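Local coordinates for protein Pre-mRNA-splicing factor SAD1 (Saccharomyces cerevisiae, PDB 4MSX) that promotes assembly of newly made U4 snRNA into the U4/U6 snRNP and is required for pre-mRNA splicing, although its deubiquitinase-like domain is catalytically inactive, at residues 290-295 with 372-377; 341-346 with 394-399. All blocks are in the same frame, centred on the assembly; numbering follows the deposited sequence.

Both contacts belong to the ubiquitin-specific-protease-like domain, and both lie away from the zinc site formed by C94, C97, H113 and H119. Their centres are about 25 Å apart and their nearest atoms about 8 Å apart, so they do not touch. Contact 1 is buried and joins the end of helix 282-292 to the start of strand 374-379, a member of the mixed sheet. Contact 2 lies farther out and forms a two-stranded parallel sheet; its centre is about 28 Å from the centre of the chain, against about 17 Å for the centre of contact 1. Along the chain the segments alternate: strand 374-379 of contact 1 is followed by strand 397-399 of contact 2.

Contact 1 (290-295 with 372-377); sequences HSCKGK and PQFLIF
The carbonyl of S291, in the last turn of helix 282-292, receives the backbone N-H of F374, where strand 374-379 begins. S291 O and F374 N are 2.9 Å apart. This is the one direct hydrogen bond between the two segments.

Two waters extend the polar link. The first gives a proton to H290 O and accepts one from Q373 N, at 2.8 Å from that nitrogen. The second lies within bonding distance of C292 O and accepts from I376 N, 2.9 Å away. Three consecutive carbonyls at the end of the helix thus reach the strand side, one directly and two through water.

Van der Waals contacts surround these bonds. P372 presses its ring against the turn that leads into strand 294-299: its CB packs closely on S291 O, at 3.5 Å, while its CD lies 3.8 Å from G294 CA. G294, with no side chain, lets the proline ring come this close over its CA. The F374 ring is placed by CG lying anti to the carbonyl carbon (chi1 -63°), which brings CD2 to 4.1 Å from S291 CB and turns a ring edge to S291 O. C292 SG approaches the same ring obliquely, a sulfur-aromatic contact at 5.4 Å from the ring centroid, and M205 also touches C292.

R370 adds a charged partner from just before the strand segment, its guanidinium bonding to both H290 O and K293 O. The carbonyls of residues 290-293 are therefore met by one backbone N-H, two waters and the R370 guanidinium; S291 O is tied straight to the mixed sheet, H290 O and C292 O through water.

Contact 2 (341-346 with 394-399); sequences DLPQIN and NQTLVE. With ACT (acetate ion), chain C.
P343 O takes the N-H of L397 at 3.0 Å, opening a short parallel two-stranded sheet in which strand 344-346 runs beside strand 397-399, their directions 25° apart. I345 continues the pairing on both sides of its residue: its N-H goes to L397 O and its carbonyl receives E399 N at 2.8 Å.

Q344, L397, N346 and E399 put their side chains on one face. The Q344 chain runs alongside that of L397, both heading off the sheet together, with Q344 CG 4.0 Å from L397 CB. Q344 sets CG anti to the carbonyl carbon (chi1 -62°) and then extends, E399 likewise, which brings amide and carboxylate together with their planes 53° apart. Q344 NE2 is modelled 2.5 Å from E399 OE1, on its syn side; that is implausibly short, and the oxygen lies out of the amide plane, so the exact geometry is doubtful. N346 turns its amide roughly at right angles to the E399 side chain, while its OD1 caps T348 N at the start of helix 347-350.

I345 and V398 occupy the other face, where L350 of that helix meets both. I345 CG2 lies 3.9 Å from T396 CG2 and somewhat farther from V398 CG2.

Before the strand, N394 folds back in an Asx turn: OD1 accepts T396 N at 3.0 Å and the T396 hydroxyl, both in its carbonyl plane. A leucine in place of N394 would probably leave T396 N and OG1 without this shared acceptor and set the turn free to shift. The amide's other end also serves two partners, P328 O and an acetate probably from the crystallisation liquor, with N394 ND2 standing 3.1 Å from acetate OXT.

Contact 1 (290-295 with 372-377)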
# COMPACT_ATOMS: atom_id res chain seq x y z
N HIS A 290 10.63 -15.43 3.18
CA HIS A 290 11.46 -15.44 4.35
C HIS A 290 10.90 -14.54 5.43
O HIS A 290 10.92 -14.87 6.63
CB HIS A 290 12.90 -14.94 4.04
CG HIS A 290 13.70 -14.76 5.28
ND1 HIS A 290 14.18 -15.82 6.01
CD2 HIS A 290 14.03 -13.65 5.97
CE1 HIS A 290 14.81 -15.37 7.09
NE2 HIS A 290 14.73 -14.05 7.08
N SER A 291 10.40 -13.37 5.04
CA SER A 291 10.08 -12.38 6.06
C SER A 291 8.64 -12.46 6.63
O SER A 291 8.40 -11.99 7.74
CB SER A 291 10.28 -10.98 5.49
OG SER A 291 11.65 -10.79 5.17
N CYS A 292 7.71 -12.98 5.84
CA CYS A 292 6.27 -12.83 6.14
C CYS A 292 5.54 -14.16 6.34
O CYS A 292 4.39 -14.19 6.82
CB CYS A 292 5.57 -12.07 4.97
SG CYS A 292 6.20 -10.41 4.88
N LYS A 293 6.16 -15.25 5.94
CA LYS A 293 5.42 -16.50 5.87
C LYS A 293 5.60 -17.32 7.16
O LYS A 293 6.72 -17.68 7.54
CB LYS A 293 5.79 -17.30 4.63
CG LYS A 293 5.07 -18.67 4.57
CD LYS A 293 5.26 -19.36 3.22
CE LYS A 293 4.30 -18.80 2.16
NZ LYS A 293 4.49 -19.41 0.79
N GLY A 294 4.51 -17.50 7.88
CA GLY A 294 4.52 -18.24 9.13
C GLY A 294 4.16 -19.68 8.86
O GLY A 294 3.80 -20.04 7.73
N LYS A 295 4.20 -20.52 9.90
CA LYS A 295 3.72 -21.89 9.74
C LYS A 295 3.04 -22.29 11.02
O LYS A 295 3.52 -21.98 12.12
CB LYS A 295 4.88 -22.87 9.47
CG LYS A 295 5.61 -22.62 8.18
CD LYS A 295 6.67 -23.71 7.92
CE LYS A 295 7.49 -23.36 6.65
NZ LYS A 295 8.50 -24.41 6.35
N PRO A 372 7.48 -15.61 11.76
CA PRO A 372 8.15 -14.75 10.78
C PRO A 372 8.60 -13.43 11.37
O PRO A 372 8.09 -13.05 12.41
CB PRO A 372 7.05 -14.50 9.70
CG PRO A 372 5.74 -14.64 10.43
CD PRO A 372 6.01 -15.68 11.57
N GLN A 373 9.51 -12.72 10.70
CA GLN A 373 9.84 -11.37 11.11
C GLN A 373 8.55 -10.50 11.15
O GLN A 373 8.40 -9.63 12.03
CB GLN A 373 10.83 -10.72 10.10
CG GLN A 373 11.23 -9.35 10.50
CD GLN A 373 12.21 -9.40 11.71
OE1 GLN A 373 12.65 -10.49 12.13
NE2 GLN A 373 12.52 -8.23 12.28
N PHE A 374 7.65 -10.67 10.18
CA PHE A 374 6.37 -9.91 10.18
C PHE A 374 5.23 -10.90 10.29
O PHE A 374 5.02 -11.70 9.37
CB PHE A 374 6.22 -9.08 8.87
CG PHE A 374 7.27 -8.06 8.73
CD1 PHE A 374 7.16 -6.85 9.38
CD2 PHE A 374 8.45 -8.35 8.02
CE1 PHE A 374 8.18 -5.87 9.25
CE2 PHE A 374 9.51 -7.41 7.92
CZ PHE A 374 9.37 -6.18 8.55
N LEU A 375 4.52 -10.85 11.41
CA LEU A 375 3.40 -11.74 11.72
C LEU A 375 2.14 -10.92 11.53
O LEU A 375 1.95 -9.88 12.18
CB LEU A 375 3.55 -12.22 13.19
CG LEU A 375 2.52 -13.21 13.75
CD1 LEU A 375 2.42 -14.45 12.84
CD2 LEU A 375 2.93 -13.61 15.20
N ILE A 376 1.30 -11.36 10.58
CA ILE A 376 0.11 -10.61 10.20
C ILE A 376 -1.12 -11.35 10.70
O ILE A 376 -1.33 -12.54 10.34
CB ILE A 376 0.04 -10.50 8.65
CG1 ILE A 376 1.35 -9.93 8.12
CG2 ILE A 376 -1.20 -9.61 8.25
CD1 ILE A 376 1.44 -9.91 6.53
N PHE A 377 -1.92 -10.68 11.52
CA PHE A 377 -3.14 -11.30 12.05
C PHE A 377 -4.33 -10.72 11.33
O PHE A 377 -4.36 -9.54 11.00
CB PHE A 377 -3.36 -10.90 13.51
CG PHE A 377 -2.29 -11.43 14.46
CD1 PHE A 377 -1.78 -12.71 14.30
CD2 PHE A 377 -1.84 -10.64 15.50
CE1 PHE A 377 -0.81 -13.22 15.20
CE2 PHE A 377 -0.85 -11.13 16.40
CZ PHE A 377 -0.34 -12.39 16.23
O HOH W 1 11.50 -14.02 9.17
O HOH W 2 2.38 -13.43 8.86

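Contact 2 (341-346 with 394-399)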
# COMPACT_ATOMS: atom_id res chain seq x y z
N ASP A 341 -20.76 -3.60 29.43
CA ASP A 341 -21.90 -4.39 28.88
C ASP A 341 -21.57 -5.11 27.53
O ASP A 341 -22.36 -5.94 27.07
CB ASP A 341 -23.12 -3.48 28.55
CG ASP A 341 -23.83 -2.93 29.79
OD1 ASP A 341 -23.74 -3.55 30.88
OD2 ASP A 341 -24.51 -1.87 29.66
N LEU A 342 -20.46 -4.74 26.87
CA LEU A 342 -20.15 -5.28 25.53
C LEU A 342 -19.06 -6.38 25.60
O LEU A 342 -18.24 -6.38 26.48
CB LEU A 342 -19.69 -4.13 24.60
CG LEU A 342 -20.68 -2.96 24.38
CD1 LEU A 342 -20.07 -1.91 23.42
CD2 LEU A 342 -22.03 -3.44 23.84
N PRO A 343 -19.06 -7.32 24.65
CA PRO A 343 -18.06 -8.37 24.81
C PRO A 343 -16.65 -7.84 24.55
O PRO A 343 -16.45 -6.95 23.71
CB PRO A 343 -18.47 -9.42 23.77
CG PRO A 343 -19.51 -8.82 22.95
CD PRO A 343 -20.10 -7.66 23.66
N GLN A 344 -15.68 -8.37 25.29
CA GLN A 344 -14.28 -7.95 25.16
C GLN A 344 -13.43 -9.18 25.23
O GLN A 344 -13.81 -10.19 25.86
CB GLN A 344 -13.83 -7.03 26.29
CG GLN A 344 -14.55 -5.73 26.40
CD GLN A 344 -14.41 -5.10 27.81
OE1 GLN A 344 -15.41 -4.68 28.40
NE2 GLN A 344 -13.20 -5.03 28.34
N ILE A 345 -12.26 -9.11 24.62
CA ILE A 345 -11.30 -10.19 24.72
C ILE A 345 -9.90 -9.67 24.48
O ILE A 345 -9.70 -8.79 23.63
CB ILE A 345 -11.62 -11.33 23.73
CG1 ILE A 345 -10.79 -12.56 24.14
CG2 ILE A 345 -11.30 -10.91 22.25
CD1 ILE A 345 -11.20 -13.82 23.50
N ASN A 346 -8.91 -10.17 25.21
CA ASN A 346 -7.55 -9.69 24.99
C ASN A 346 -6.92 -10.49 23.86
O ASN A 346 -7.19 -11.70 23.71
CB ASN A 346 -6.68 -9.85 26.24
CG ASN A 346 -5.40 -8.98 26.17
OD1 ASN A 346 -4.38 -9.37 25.57
ND2 ASN A 346 -5.46 -7.78 26.76
N ASN A 394 -18.96 -9.47 13.69
CA ASN A 394 -18.60 -9.71 15.08
C ASN A 394 -17.90 -8.47 15.65
O ASN A 394 -16.73 -8.17 15.30
CB ASN A 394 -17.70 -10.96 15.16
CG ASN A 394 -17.42 -11.38 16.59
OD1 ASN A 394 -17.18 -10.55 17.45
ND2 ASN A 394 -17.47 -12.69 16.85
N GLN A 395 -18.58 -7.75 16.54
CA GLN A 395 -18.00 -6.50 17.06
C GLN A 395 -17.35 -6.62 18.44
O GLN A 395 -17.22 -5.63 19.16
CB GLN A 395 -19.04 -5.38 17.07
CG GLN A 395 -19.63 -5.15 15.69
CD GLN A 395 -20.52 -3.91 15.68
OE1 GLN A 395 -20.09 -2.84 16.11
NE2 GLN A 395 -21.79 -4.07 15.27
N THR A 396 -16.87 -7.82 18.77
CA THR A 396 -16.15 -8.05 20.03
C THR A 396 -14.99 -7.07 20.11
O THR A 396 -14.23 -6.88 19.13
CB THR A 396 -15.63 -9.51 20.15
OG1 THR A 396 -16.73 -10.43 20.02
CG2 THR A 396 -14.93 -9.74 21.45
N LEU A 397 -14.84 -6.43 21.27
CA LEU A 397 -13.75 -5.50 21.47
C LEU A 397 -12.45 -6.23 21.73
O LEU A 397 -12.26 -6.85 22.78
CB LEU A 397 -14.08 -4.52 22.58
CG LEU A 397 -12.97 -3.50 22.88
CD1 LEU A 397 -12.69 -2.69 21.64
CD2 LEU A 397 -13.45 -2.60 24.03
N VAL A 398 -11.54 -6.14 20.76
CA VAL A 398 -10.24 -6.80 20.89
C VAL A 398 -9.21 -5.86 21.53
O VAL A 398 -8.85 -4.79 20.98
CB VAL A 398 -9.67 -7.32 19.49
CG1 VAL A 398 -8.30 -7.95 19.70
CG2 VAL A 398 -10.60 -8.31 18.86
N GLU A 399 -8.75 -6.27 22.71
CA GLU A 399 -7.80 -5.47 23.48
C GLU A 399 -6.35 -5.86 23.21
O GLU A 399 -6.01 -7.03 23.24
CB GLU A 399 -8.15 -5.59 24.98
CG GLU A 399 -9.56 -4.98 25.14
CD GLU A 399 -10.26 -5.28 26.44
OE1 GLU A 399 -11.39 -4.75 26.58
OE2 GLU A 399 -9.72 -6.02 27.28
C ACT C . -18.34 -13.99 13.09
O ACT C . -17.61 -14.42 12.15
OXT ACT C . -18.07 -14.34 14.32
CH3 ACT C . -19.49 -13.07 12.72
O HOH W 3 -18.02 -5.16 21.83